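Local structure of exosome complex component Rrp42 (Methanothermobacter thermautotrophicus, 2WNR) at residues A157-L162 and N190-M195; G56-I61 and F151-L156; I37-G42 and I262-K267; V105-V110 and L139-I144. The protein is probably a non-catalytic subunit of the archaeal RNA-degrading exosome that contributes to shaping the active site of its partner Rrp41. All blocks are in the same frame, centred on the assembly; numbering follows the deposited sequence.

Contact 1: residues A157-L162 and N190-M195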
loop_
_atom_site.group_PDB
_atom_site.type_symbol
_atom_site.label_atom_id
_atom_site.label_comp_id
_atom_site.label_asym_id
_atom_site.label_seq_id
_atom_site.Cartn_x
_atom_site.Cartn_y
_atom_site.Cartn_z
ATOM N N ALA A 157 23.514 13.750 -14.182
ATOM C CA ALA A 157 22.812 14.705 -13.324
ATOM C C ALA A 157 23.044 14.424 -11.831
ATOM O O ALA A 157 23.200 15.358 -11.039
ATOM C CB ALA A 157 21.323 14.713 -13.643
ATOM N N THR A 158 23.066 13.145 -11.457
ATOM C CA THR A 158 23.305 12.748 -10.083
ATOM C C THR A 158 24.716 13.137 -9.670
ATOM O O THR A 158 24.901 13.762 -8.625
ATOM C CB THR A 158 23.111 11.250 -9.897
ATOM O OG1 THR A 158 21.846 10.864 -10.449
ATOM C CG2 THR A 158 23.143 10.884 -8.410
ATOM N N VAL A 159 25.699 12.787 -10.504
ATOM C CA VAL A 159 27.076 13.194 -10.265
ATOM C C VAL A 159 27.165 14.714 -10.149
ATOM O O VAL A 159 27.765 15.231 -9.196
ATOM C CB VAL A 159 28.060 12.631 -11.332
ATOM C CG1 VAL A 159 29.425 13.295 -11.232
ATOM C CG2 VAL A 159 28.233 11.131 -11.144
ATOM N N ALA A 160 26.550 15.423 -11.095
ATOM C CA ALA A 160 26.569 16.883 -11.077
ATOM C C ALA A 160 25.984 17.417 -9.767
ATOM O O ALA A 160 26.598 18.259 -9.105
ATOM C CB ALA A 160 25.829 17.457 -12.280
ATOM N N ALA A 161 24.818 16.897 -9.382
ATOM C CA ALA A 161 24.140 17.339 -8.169
ATOM C C ALA A 161 24.983 17.094 -6.911
ATOM O O ALA A 161 25.008 17.917 -5.993
ATOM C CB ALA A 161 22.791 16.668 -8.052
ATOM N N LEU A 162 25.682 15.964 -6.888
ATOM C CA LEU A 162 26.526 15.600 -5.758
ATOM C C LEU A 162 27.681 16.573 -5.587
ATOM O O LEU A 162 28.056 16.919 -4.465
ATOM C CB LEU A 162 27.064 14.178 -5.919
ATOM C CG LEU A 162 26.057 13.058 -5.660
ATOM C CD1 LEU A 162 26.577 11.708 -6.119
ATOM C CD2 LEU A 162 25.556 13.016 -4.243
ATOM N N ASN A 190 35.622 11.497 -3.425
ATOM C CA ASN A 190 36.919 10.858 -3.643
ATOM C C ASN A 190 37.328 10.805 -5.111
ATOM O O ASN A 190 38.512 10.948 -5.443
ATOM C CB ASN A 190 36.936 9.455 -3.033
ATOM C CG ASN A 190 37.236 9.466 -1.541
ATOM O OD1 ASN A 190 37.755 10.444 -1.000
ATOM N ND2 ASN A 190 36.912 8.367 -0.871
ATOM N N ARG A 191 36.335 10.595 -5.977
ATOM C CA ARG A 191 36.535 10.462 -7.421
ATOM C C ARG A 191 35.219 10.532 -8.196
ATOM O O ARG A 191 34.138 10.476 -7.613
ATOM C CB ARG A 191 37.291 9.169 -7.767
ATOM C CG ARG A 191 36.870 7.906 -7.005
ATOM C CD ARG A 191 37.858 6.789 -7.301
ATOM N NE ARG A 191 37.854 5.721 -6.303
ATOM C CZ ARG A 191 38.539 5.737 -5.157
ATOM N NH1 ARG A 191 38.467 4.700 -4.331
ATOM N NH2 ARG A 191 39.288 6.783 -4.825
ATOM N N LYS A 192 35.321 10.672 -9.513
ATOM C CA LYS A 192 34.144 10.756 -10.370
ATOM C C LYS A 192 34.032 9.524 -11.244
ATOM O O LYS A 192 35.030 8.863 -11.537
ATOM C CB LYS A 192 34.190 12.007 -11.250
ATOM C CG LYS A 192 33.673 13.271 -10.576
ATOM C CD LYS A 192 34.222 14.526 -11.240
ATOM C CE LYS A 192 35.560 14.912 -10.646
ATOM N NZ LYS A 192 36.197 16.024 -11.402
ATOM N N ALA A 193 32.804 9.218 -11.636
ATOM C CA ALA A 193 32.518 8.161 -12.588
ATOM C C ALA A 193 31.311 8.595 -13.409
ATOM O O ALA A 193 30.425 9.290 -12.900
ATOM C CB ALA A 193 32.234 6.872 -11.867
ATOM N N LEU A 194 31.283 8.215 -14.679
ATOM C CA LEU A 194 30.119 8.489 -15.518
ATOM C C LEU A 194 29.771 7.274 -16.370
ATOM O O LEU A 194 30.505 6.279 -16.367
ATOM C CB LEU A 194 30.331 9.736 -16.387
ATOM C CG LEU A 194 30.353 11.107 -15.693
ATOM C CD1 LEU A 194 30.633 12.205 -16.696
ATOM C CD2 LEU A 194 29.066 11.408 -14.921
ATOM N N MET A 195 28.669 7.372 -17.115
ATOM C CA MET A 195 28.116 6.222 -17.802
ATOM C C MET A 195 27.803 6.456 -19.276
ATOM O O MET A 195 27.279 7.507 -19.673
ATOM C CB MET A 195 26.865 5.761 -17.067
ATOM C CG MET A 195 26.198 4.532 -17.630
ATOM S SD MET A 195 25.008 3.863 -16.452
ATOM C CE MET A 195 26.121 3.136 -15.237
#

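Contact 2: residues G56-I61 and F151-L156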
loop_
_atom_site.group_PDB
_atom_site.type_symbol
_atom_site.label_atom_id
_atom_site.label_comp_id
_atom_site.label_asym_id
_atom_site.label_seq_id
_atom_site.Cartn_x
_atom_site.Cartn_y
_atom_site.Cartn_z
ATOM N N GLY A 56 20.222 15.782 -25.434
ATOM C CA GLY A 56 19.230 15.978 -26.476
ATOM C C GLY A 56 18.055 16.647 -25.796
ATOM O O GLY A 56 18.220 17.677 -25.140
ATOM N N ASN A 57 16.877 16.048 -25.912
ATOM C CA ASN A 57 15.691 16.582 -25.251
ATOM C C ASN A 57 15.362 15.877 -23.946
ATOM O O ASN A 57 14.500 16.338 -23.195
ATOM C CB ASN A 57 14.484 16.543 -26.184
ATOM C CG ASN A 57 14.531 17.622 -27.225
ATOM O OD1 ASN A 57 14.983 18.730 -26.956
ATOM N ND2 ASN A 57 14.056 17.309 -28.427
ATOM N N THR A 58 16.031 14.755 -23.691
ATOM C CA THR A 58 15.871 14.026 -22.444
ATOM C C THR A 58 16.331 14.925 -21.307
ATOM O O THR A 58 17.472 15.379 -21.281
ATOM C CB THR A 58 16.654 12.681 -22.451
ATOM O OG1 THR A 58 16.071 11.806 -23.422
ATOM C CG2 THR A 58 16.591 12.001 -21.116
ATOM N N GLN A 59 15.420 15.191 -20.381
ATOM C CA GLN A 59 15.684 16.144 -19.322
ATOM C C GLN A 59 15.442 15.541 -17.950
ATOM O O GLN A 59 14.388 14.967 -17.697
ATOM C CB GLN A 59 14.831 17.390 -19.522
ATOM C CG GLN A 59 15.139 18.511 -18.555
ATOM C CD GLN A 59 14.443 19.793 -18.925
ATOM O OE1 GLN A 59 14.035 19.987 -20.071
ATOM N NE2 GLN A 59 14.314 20.687 -17.960
ATOM N N ILE A 60 16.426 15.676 -17.071
ATOM C CA ILE A 60 16.343 15.138 -15.723
ATOM C C ILE A 60 16.789 16.202 -14.730
ATOM O O ILE A 60 17.815 16.848 -14.919
ATOM C CB ILE A 60 17.227 13.863 -15.553
ATOM C CG1 ILE A 60 16.658 12.698 -16.362
ATOM C CG2 ILE A 60 17.346 13.451 -14.081
ATOM C CD1 ILE A 60 17.501 11.452 -16.298
ATOM N N ILE A 61 16.003 16.386 -13.678
ATOM C CA ILE A 61 16.407 17.209 -12.554
ATOM C C ILE A 61 16.699 16.332 -11.341
ATOM O O ILE A 61 15.910 15.460 -10.995
ATOM C CB ILE A 61 15.339 18.237 -12.214
ATOM C CG1 ILE A 61 15.220 19.249 -13.358
ATOM C CG2 ILE A 61 15.662 18.926 -10.884
ATOM C CD1 ILE A 61 13.951 20.023 -13.339
ATOM N N PHE A 151 19.676 6.554 -18.624
ATOM C CA PHE A 151 20.806 6.173 -17.783
ATOM C C PHE A 151 21.947 7.191 -17.794
ATOM O O PHE A 151 22.432 7.602 -16.725
ATOM C CB PHE A 151 21.333 4.789 -18.180
ATOM C CG PHE A 151 20.293 3.723 -18.151
ATOM C CD1 PHE A 151 20.091 2.963 -17.001
ATOM C CD2 PHE A 151 19.506 3.473 -19.270
ATOM C CE1 PHE A 151 19.112 1.975 -16.963
ATOM C CE2 PHE A 151 18.522 2.484 -19.244
ATOM C CZ PHE A 151 18.324 1.736 -18.089
ATOM N N ASP A 152 22.371 7.586 -18.999
ATOM C CA ASP A 152 23.530 8.462 -19.140
ATOM C C ASP A 152 23.203 9.840 -18.610
ATOM O O ASP A 152 24.018 10.440 -17.917
ATOM C CB ASP A 152 23.995 8.521 -20.590
ATOM C CG ASP A 152 24.420 7.164 -21.123
ATOM O OD1 ASP A 152 24.439 6.193 -20.340
ATOM O OD2 ASP A 152 24.745 7.067 -22.330
ATOM N N ALA A 153 21.993 10.309 -18.913
ATOM C CA ALA A 153 21.468 11.573 -18.397
ATOM C C ALA A 153 21.328 11.539 -16.875
ATOM O O ALA A 153 21.651 12.518 -16.197
ATOM C CB ALA A 153 20.136 11.892 -19.038
ATOM N N ALA A 154 20.865 10.403 -16.351
ATOM C CA ALA A 154 20.643 10.238 -14.914
ATOM C C ALA A 154 21.948 10.256 -14.141
ATOM O O ALA A 154 22.086 11.002 -13.178
ATOM C CB ALA A 154 19.852 8.978 -14.627
ATOM N N VAL A 155 22.908 9.454 -14.575
ATOM C CA VAL A 155 24.202 9.375 -13.896
ATOM C C VAL A 155 24.886 10.742 -13.927
ATOM O O VAL A 155 25.455 11.198 -12.933
ATOM C CB VAL A 155 25.111 8.294 -14.532
ATOM C CG1 VAL A 155 26.537 8.420 -14.033
ATOM C CG2 VAL A 155 24.559 6.906 -14.237
ATOM N N LEU A 156 24.796 11.395 -15.080
ATOM C CA LEU A 156 25.412 12.694 -15.285
ATOM C C LEU A 156 24.839 13.740 -14.323
ATOM O O LEU A 156 25.589 14.503 -13.719
ATOM C CB LEU A 156 25.222 13.123 -16.739
ATOM C CG LEU A 156 25.978 14.325 -17.309
ATOM C CD1 LEU A 156 27.411 14.445 -16.771
ATOM C CD2 LEU A 156 25.987 14.214 -18.817
#

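Contact 3: residues I37-G42 and I262-K267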
loop_
_atom_site.group_PDB
_atom_site.type_symbol
_atom_site.label_atom_id
_atom_site.label_comp_id
_atom_site.label_asym_id
_atom_site.label_seq_id
_atom_site.Cartn_x
_atom_site.Cartn_y
_atom_site.Cartn_z
ATOM N N ILE A 37 24.897 18.177 -24.914
ATOM C CA ILE A 37 24.702 18.036 -23.478
ATOM C C ILE A 37 24.674 19.400 -22.806
ATOM O O ILE A 37 25.474 20.279 -23.123
ATOM C CB ILE A 37 25.749 17.104 -22.828
ATOM C CG1 ILE A 37 25.598 15.678 -23.373
ATOM C CG2 ILE A 37 25.586 17.087 -21.307
ATOM C CD1 ILE A 37 26.751 14.775 -23.058
ATOM N N SER A 38 23.735 19.556 -21.878
ATOM C CA SER A 38 23.528 20.795 -21.157
ATOM C C SER A 38 23.466 20.468 -19.665
ATOM O O SER A 38 22.682 19.628 -19.243
ATOM C CB SER A 38 22.232 21.451 -21.645
ATOM O OG SER A 38 21.954 22.656 -20.963
ATOM N N ILE A 39 24.312 21.118 -18.872
ATOM C CA ILE A 39 24.407 20.854 -17.437
ATOM C C ILE A 39 24.324 22.147 -16.620
ATOM O O ILE A 39 25.168 23.048 -16.764
ATOM C CB ILE A 39 25.725 20.130 -17.089
ATOM C CG1 ILE A 39 25.879 18.859 -17.922
ATOM C CG2 ILE A 39 25.803 19.831 -15.593
ATOM C CD1 ILE A 39 27.303 18.321 -17.986
ATOM N N GLU A 40 23.304 22.237 -15.771
ATOM C CA GLU A 40 23.175 23.343 -14.821
ATOM C C GLU A 40 23.138 22.794 -13.408
ATOM O O GLU A 40 22.605 21.714 -13.175
ATOM C CB GLU A 40 21.899 24.139 -15.065
ATOM C CG GLU A 40 21.722 24.668 -16.480
ATOM C CD GLU A 40 20.350 25.298 -16.672
ATOM O OE1 GLU A 40 20.170 26.482 -16.287
ATOM O OE2 GLU A 40 19.450 24.602 -17.200
ATOM N N THR A 41 23.711 23.539 -12.469
ATOM C CA THR A 41 23.637 23.181 -11.054
ATOM C C THR A 41 22.967 24.312 -10.271
ATOM O O THR A 41 22.699 25.379 -10.829
ATOM C CB THR A 41 25.036 22.837 -10.457
ATOM O OG1 THR A 41 25.892 23.985 -10.506
ATOM C CG2 THR A 41 25.681 21.681 -11.212
ATOM N N GLY A 42 22.686 24.071 -8.990
ATOM C CA GLY A 42 22.040 25.064 -8.122
ATOM C C GLY A 42 20.700 25.538 -8.660
ATOM O O GLY A 42 20.368 26.723 -8.587
ATOM N N ILE A 262 33.854 13.639 -18.475
ATOM C CA ILE A 262 34.334 14.093 -17.165
ATOM C C ILE A 262 34.903 15.517 -17.192
ATOM O O ILE A 262 34.680 16.294 -16.259
ATOM C CB ILE A 262 35.330 13.069 -16.553
ATOM C CG1 ILE A 262 34.548 11.979 -15.807
ATOM C CG2 ILE A 262 36.390 13.748 -15.647
ATOM C CD1 ILE A 262 35.400 10.822 -15.344
ATOM N N GLU A 263 35.624 15.867 -18.251
ATOM C CA GLU A 263 36.121 17.229 -18.357
ATOM C C GLU A 263 35.034 18.194 -18.820
ATOM O O GLU A 263 35.146 19.392 -18.596
ATOM C CB GLU A 263 37.399 17.326 -19.207
ATOM C CG GLU A 263 37.221 17.367 -20.722
ATOM C CD GLU A 263 38.434 17.984 -21.413
ATOM O OE1 GLU A 263 39.306 17.235 -21.911
ATOM O OE2 GLU A 263 38.526 19.229 -21.435
ATOM N N TYR A 264 33.977 17.670 -19.440
ATOM C CA TYR A 264 32.832 18.496 -19.830
ATOM C C TYR A 264 31.991 18.852 -18.611
ATOM O O TYR A 264 31.461 19.963 -18.516
ATOM C CB TYR A 264 31.960 17.809 -20.890
ATOM C CG TYR A 264 30.894 18.723 -21.461
ATOM C CD1 TYR A 264 31.176 19.565 -22.537
ATOM C CD2 TYR A 264 29.609 18.756 -20.917
ATOM C CE1 TYR A 264 30.208 20.418 -23.058
ATOM C CE2 TYR A 264 28.631 19.605 -21.432
ATOM C CZ TYR A 264 28.938 20.435 -22.503
ATOM O OH TYR A 264 27.979 21.280 -23.015
ATOM N N LEU A 265 31.856 17.900 -17.693
ATOM C CA LEU A 265 31.187 18.151 -16.424
ATOM C C LEU A 265 31.973 19.153 -15.578
ATOM O O LEU A 265 31.378 20.076 -15.013
ATOM C CB LEU A 265 30.946 16.844 -15.654
ATOM C CG LEU A 265 30.487 16.893 -14.188
ATOM C CD1 LEU A 265 29.291 17.817 -13.974
ATOM C CD2 LEU A 265 30.156 15.507 -13.708
ATOM N N ASP A 266 33.297 18.982 -15.510
ATOM C CA ASP A 266 34.159 19.870 -14.722
ATOM C C ASP A 266 34.123 21.312 -15.223
ATOM O O ASP A 266 34.139 22.254 -14.420
ATOM C CB ASP A 266 35.613 19.367 -14.701
ATOM C CG ASP A 266 35.789 18.065 -13.912
ATOM O OD1 ASP A 266 34.905 17.722 -13.089
ATOM O OD2 ASP A 266 36.826 17.388 -14.115
ATOM N N LYS A 267 34.069 21.465 -16.549
ATOM C CA LYS A 267 34.063 22.771 -17.214
ATOM C C LYS A 267 32.730 23.506 -17.062
ATOM O O LYS A 267 32.703 24.739 -16.963
ATOM C CB LYS A 267 34.433 22.625 -18.695
ATOM C CG LYS A 267 35.924 22.372 -18.929
ATOM C CD LYS A 267 36.245 22.066 -20.388
ATOM C CE LYS A 267 37.750 22.097 -20.617
ATOM N NZ LYS A 267 38.130 22.137 -22.059
#

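Contact 4: residues V105-V110 and L139-I144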
loop_
_atom_site.group_PDB
_atom_site.type_symbol
_atom_site.label_atom_id
_atom_site.label_comp_id
_atom_site.label_asym_id
_atom_site.label_seq_id
_atom_site.Cartn_x
_atom_site.Cartn_y
_atom_site.Cartn_z
ATOM N N VAL A 105 12.654 1.457 -11.268
ATOM C CA VAL A 105 13.498 0.696 -10.359
ATOM C C VAL A 105 14.846 0.338 -10.980
ATOM O O VAL A 105 15.896 0.482 -10.336
ATOM C CB VAL A 105 12.772 -0.583 -9.887
ATOM C CG1 VAL A 105 13.736 -1.535 -9.187
ATOM C CG2 VAL A 105 11.590 -0.214 -8.970
ATOM N N GLU A 106 14.825 -0.111 -12.233
ATOM C CA GLU A 106 16.071 -0.460 -12.898
ATOM C C GLU A 106 16.967 0.757 -13.066
ATOM O O GLU A 106 18.124 0.754 -12.619
ATOM C CB GLU A 106 15.828 -1.094 -14.257
ATOM C CG GLU A 106 17.141 -1.532 -14.888
ATOM C CD GLU A 106 17.014 -1.823 -16.352
ATOM O OE1 GLU A 106 16.091 -1.273 -16.985
ATOM O OE2 GLU A 106 17.848 -2.599 -16.870
ATOM N N LEU A 107 16.418 1.792 -13.706
ATOM C CA LEU A 107 17.110 3.065 -13.869
ATOM C C LEU A 107 17.735 3.515 -12.555
ATOM O O LEU A 107 18.912 3.815 -12.500
ATOM C CB LEU A 107 16.156 4.141 -14.391
ATOM C CG LEU A 107 16.678 5.549 -14.757
ATOM C CD1 LEU A 107 16.601 6.519 -13.607
ATOM C CD2 LEU A 107 18.096 5.526 -15.325
ATOM N N SER A 108 16.921 3.530 -11.509
ATOM C CA SER A 108 17.317 3.938 -10.168
ATOM C C SER A 108 18.482 3.120 -9.613
ATOM O O SER A 108 19.494 3.676 -9.196
ATOM C CB SER A 108 16.106 3.837 -9.245
ATOM O OG SER A 108 16.205 4.778 -8.206
ATOM N N ARG A 109 18.348 1.800 -9.622
ATOM C CA ARG A 109 19.401 0.912 -9.113
ATOM C C ARG A 109 20.702 0.967 -9.906
ATOM O O ARG A 109 21.789 0.822 -9.343
ATOM C CB ARG A 109 18.902 -0.520 -9.075
ATOM C CG ARG A 109 17.865 -0.746 -8.014
ATOM C CD ARG A 109 17.331 -2.147 -8.076
ATOM N NE ARG A 109 18.361 -3.154 -7.835
ATOM C CZ ARG A 109 18.819 -3.486 -6.636
ATOM N NH1 ARG A 109 18.356 -2.869 -5.562
ATOM N NH2 ARG A 109 19.737 -4.422 -6.520
ATOM N N VAL A 110 20.590 1.170 -11.214
ATOM C CA VAL A 110 21.764 1.266 -12.064
ATOM C C VAL A 110 22.544 2.536 -11.765
ATOM O O VAL A 110 23.774 2.505 -11.708
ATOM C CB VAL A 110 21.411 1.110 -13.564
ATOM C CG1 VAL A 110 22.578 1.493 -14.434
ATOM C CG2 VAL A 110 21.062 -0.338 -13.840
ATOM N N LEU A 139 19.276 10.966 -2.852
ATOM C CA LEU A 139 19.413 11.325 -4.249
ATOM C C LEU A 139 18.065 11.092 -4.936
ATOM O O LEU A 139 17.614 9.955 -5.041
ATOM C CB LEU A 139 20.510 10.484 -4.896
ATOM C CG LEU A 139 21.979 10.856 -4.666
ATOM C CD1 LEU A 139 22.270 11.392 -3.274
ATOM C CD2 LEU A 139 22.850 9.655 -4.932
ATOM N N ASP A 140 17.424 12.173 -5.369
ATOM C CA ASP A 140 16.114 12.093 -6.017
ATOM C C ASP A 140 16.150 12.538 -7.486
ATOM O O ASP A 140 16.415 13.702 -7.800
ATOM C CB ASP A 140 15.071 12.883 -5.226
ATOM C CG ASP A 140 14.607 12.147 -3.986
ATOM O OD1 ASP A 140 14.037 11.038 -4.145
ATOM O OD2 ASP A 140 14.799 12.678 -2.861
ATOM N N LEU A 141 15.889 11.593 -8.380
ATOM C CA LEU A 141 15.982 11.838 -9.808
ATOM C C LEU A 141 14.591 12.085 -10.353
ATOM O O LEU A 141 13.699 11.256 -10.196
ATOM C CB LEU A 141 16.638 10.643 -10.515
ATOM C CG LEU A 141 18.131 10.330 -10.314
ATOM C CD1 LEU A 141 18.565 10.345 -8.863
ATOM C CD2 LEU A 141 18.478 8.977 -10.936
ATOM N N HIS A 142 14.413 13.237 -10.987
ATOM C CA HIS A 142 13.102 13.670 -11.442
ATOM C C HIS A 142 13.099 13.731 -12.968
ATOM O O HIS A 142 13.640 14.669 -13.575
ATOM C CB HIS A 142 12.768 15.031 -10.828
ATOM C CG HIS A 142 11.370 15.133 -10.305
ATOM N ND1 HIS A 142 10.927 14.420 -9.211
ATOM C CD2 HIS A 142 10.316 15.877 -10.718
ATOM C CE1 HIS A 142 9.662 14.712 -8.976
ATOM N NE2 HIS A 142 9.266 15.592 -9.878
ATOM N N ILE A 143 12.504 12.722 -13.594
ATOM C CA ILE A 143 12.541 12.643 -15.045
ATOM C C ILE A 143 11.410 13.520 -15.586
ATOM O O ILE A 143 10.234 13.252 -15.360
ATOM C CB ILE A 143 12.511 11.184 -15.573
ATOM C CG1 ILE A 143 13.823 10.442 -15.265
ATOM C CG2 ILE A 143 12.359 11.165 -17.058
ATOM C CD1 ILE A 143 14.073 10.098 -13.803
ATOM N N ILE A 144 11.810 14.574 -16.293
ATOM C CA ILE A 144 10.945 15.659 -16.735
ATOM C C ILE A 144 10.509 15.470 -18.185
ATOM O O ILE A 144 9.398 15.841 -18.561
ATOM C CB ILE A 144 11.702 17.009 -16.572
ATOM C CG1 ILE A 144 12.093 17.254 -15.100
ATOM C CG2 ILE A 144 10.922 18.171 -17.100
ATOM C CD1 ILE A 144 10.937 17.267 -14.093
#

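Contact 1: residues A157-L162 and N190-M195
Lys-192 NZ forms a salt bridge with Asp-266 OD1, while Glu-227 OE2 gives it only a long, weak ion pair. Its aliphatic stem lies beside Val-159. The contact belongs to the RNase PH fold. It joins helix 150-164 to the start of strand 193-201, and so links the parts of the chain assigned to the two exoribonuclease family domains. Val-159 is the one residue of the helix that carries it. The valine points toward 190-195, and its two methyls divide the work. CG1 sits anti to the backbone N (chi1 168°) and turns to Lys-192, with CG1 4.3 Å from Lys-192 CG. CG2 lies on the side of the backbone N and reaches the strand. There it meets the carbonyl of Ala-193, Val-159 CG2 to Ala-193 O being 3.4 Å. Leu-194 comes in at a slant, using one branch. Its CD2 lies 3.9 Å from Val-159 CG2. The leucine continues onto Val-258 and Leu-261 of helix 244-268, which also touches Val-159 through Leu-265. Val-159 is therefore a buried apolar side chain filling the join between helix and strand. Leu-194 CD2 is also 3.9 Å from Val-159 CB, so this methyl rests on the branch point as well as on CG2.

Contact 2: residues G56-I61 and F151-L156
This is a buried apolar contact between a helix and a sheet, in the core of the RNase PH fold. Helix 150-164 packs on strand 58-69 of the mixed sheet. The next strand of that sheet, 133-145, leads along the chain into the same helix. The short axes of 58-61 and 151-156 run in roughly the same direction, 29° apart, with a closest approach of 8.4 Å. The helix offers two alanines, Ala-153 and Ala-154, and their small size suits this separation. The strand sends Thr-58 and Ile-60 toward them, two residues apart on one face. Thr-58 splits its branches. Its methyl, anti to the backbone N, packs on the helix, with Thr-58 CG2 4.1 Å from Ala-153 CB. Its OG1 faces the loop before the helix, where it hydrogen-bonds Gly-148 O and Asp-147 N. The polar end of this buried threonine is thus paired. Ile-60 reaches farther, because its CG1-CD1 arm is extended (chi2 177°). Its end methyl wedges between the two alanines, CD1 being 3.8 Å from Ala-153 CB. From there Ile-60 CD1 also lies against the helix backbone, 3.5 Å from Ala-154 N.

Contact 3: residues I37-G42 and I262-K267
Tyr-264 reaches from helix 244-268 to the first residue of strand 37-41, and its ring meets two isoleucines in different ways. The strand and the helix segment 262-267 run 42° apart, with their axes 9.3 Å from each other at the closest. The tyrosine bridges this gap. Its CG is anti to the backbone N (chi1 -171°), which carries the ring away from the helix toward Ile-37. The phenol then donates to the strand backbone: Tyr-264 OH to Ile-37 O is 2.7 Å. The bond is bent at the acceptor, with a C=O to donor angle of 149°, and the donor is tilted from the carbonyl plane. Ser-38 and Glu-40 make backbone bonds to strand 49-55, and the Ile-37 carbonyl points to the other side, where the phenol meets it.

One edge of the ring, CD2 and CE2, carries the apolar part. Ile-37 lies at a slant to the ring, its CG2 4.0 Å from Tyr-264 CE2. Ile-39 runs past the tyrosine in the opposite direction and brings its end methyl to the ring edge, near the ring plane. Ile-39 CD1 is 3.8 Å from Tyr-264 CD2. The short branch of Ile-39, CG2, turns to the more buried Leu-265, with CG2 4.3 Å from Leu-265 CD1. Leu-265 continues the apolar layer onto Ala-160 and Leu-163 of helix 150-164. The ring stays at the exposed margin and the leucine lies deeper. The arrangement is that of a C-terminal helix laid against a strand of the N-terminal sheet in the RNase PH fold.

Contact 4: residues V105-V110 and L139-I144
The helix segment 105-110 stands off the strand segment 139-144, with Leu-107 CA 9.7 Å from Leu-141 CA. Within the helix, Arg-109 N and Val-110 N keep the i to i-4 bonds to Val-105 O and Glu-106 O. The strand is extended and belongs to the mixed sheet of the RNase PH fold, where it runs parallel to strand 80-87 and antiparallel to strand 58-69. Helix 102-117 thus packs on this sheet, and side chains alone bridge the gap.

Leu-107 spans it. Its CG is anti to the backbone N (chi1 -175°), which directs the branched end to the strand. Leu-141 and Ile-143 point back from the same face of the strand. Leu-107 and Leu-141 meet at an angle through single methyls, CD1 of Leu-107 lying 4.1 Å from CD2 of Leu-141. The other methyl of Leu-107, CD2, turns to Phe-151 of helix 150-164. The leucine therefore packs on both the strand and a second helix.

Asp-140 and His-142 face the other side of the sheet. There a neighbouring subunit supplies a basic side chain that pairs with Asp-140 OD1, and an aromatic ring that meets His-142 edge-to-face. On the helix, Arg-109 NE pairs with an acidic side chain of a further subunit. The contact is thus a buried apolar layer between two surfaces used in ring assembly. Ile-143 adds a looser touch beside the leucines: its CD1 is 4.4 Å from Leu-107 CD1.

In the fold
Helix 150-164 joins contacts 1 and 2, whose centres are 12 Å apart. Contact 2 also reaches contact 4, 10 Å away, because strands 58-69 and 133-145 are neighbours: Ile-61 O and His-142 N lie 2.7 Å apart, a probable backbone hydrogen bond. Contact 2 meets contact 3 through Leu-156, whose CD2 is 3.8 Å from Ile-37 CG2. Contacts 1 and 3 also touch, with centres 10 Å apart. Contacts 3 and 4 do not touch; their nearest atoms are about 11 Å apart. Along the chain, contact 3 closes a loop that encloses the other three. Segments of contacts 2 and 4 reach chains of another protein, probably Rrp41. No active site is known to lie in the four contacts.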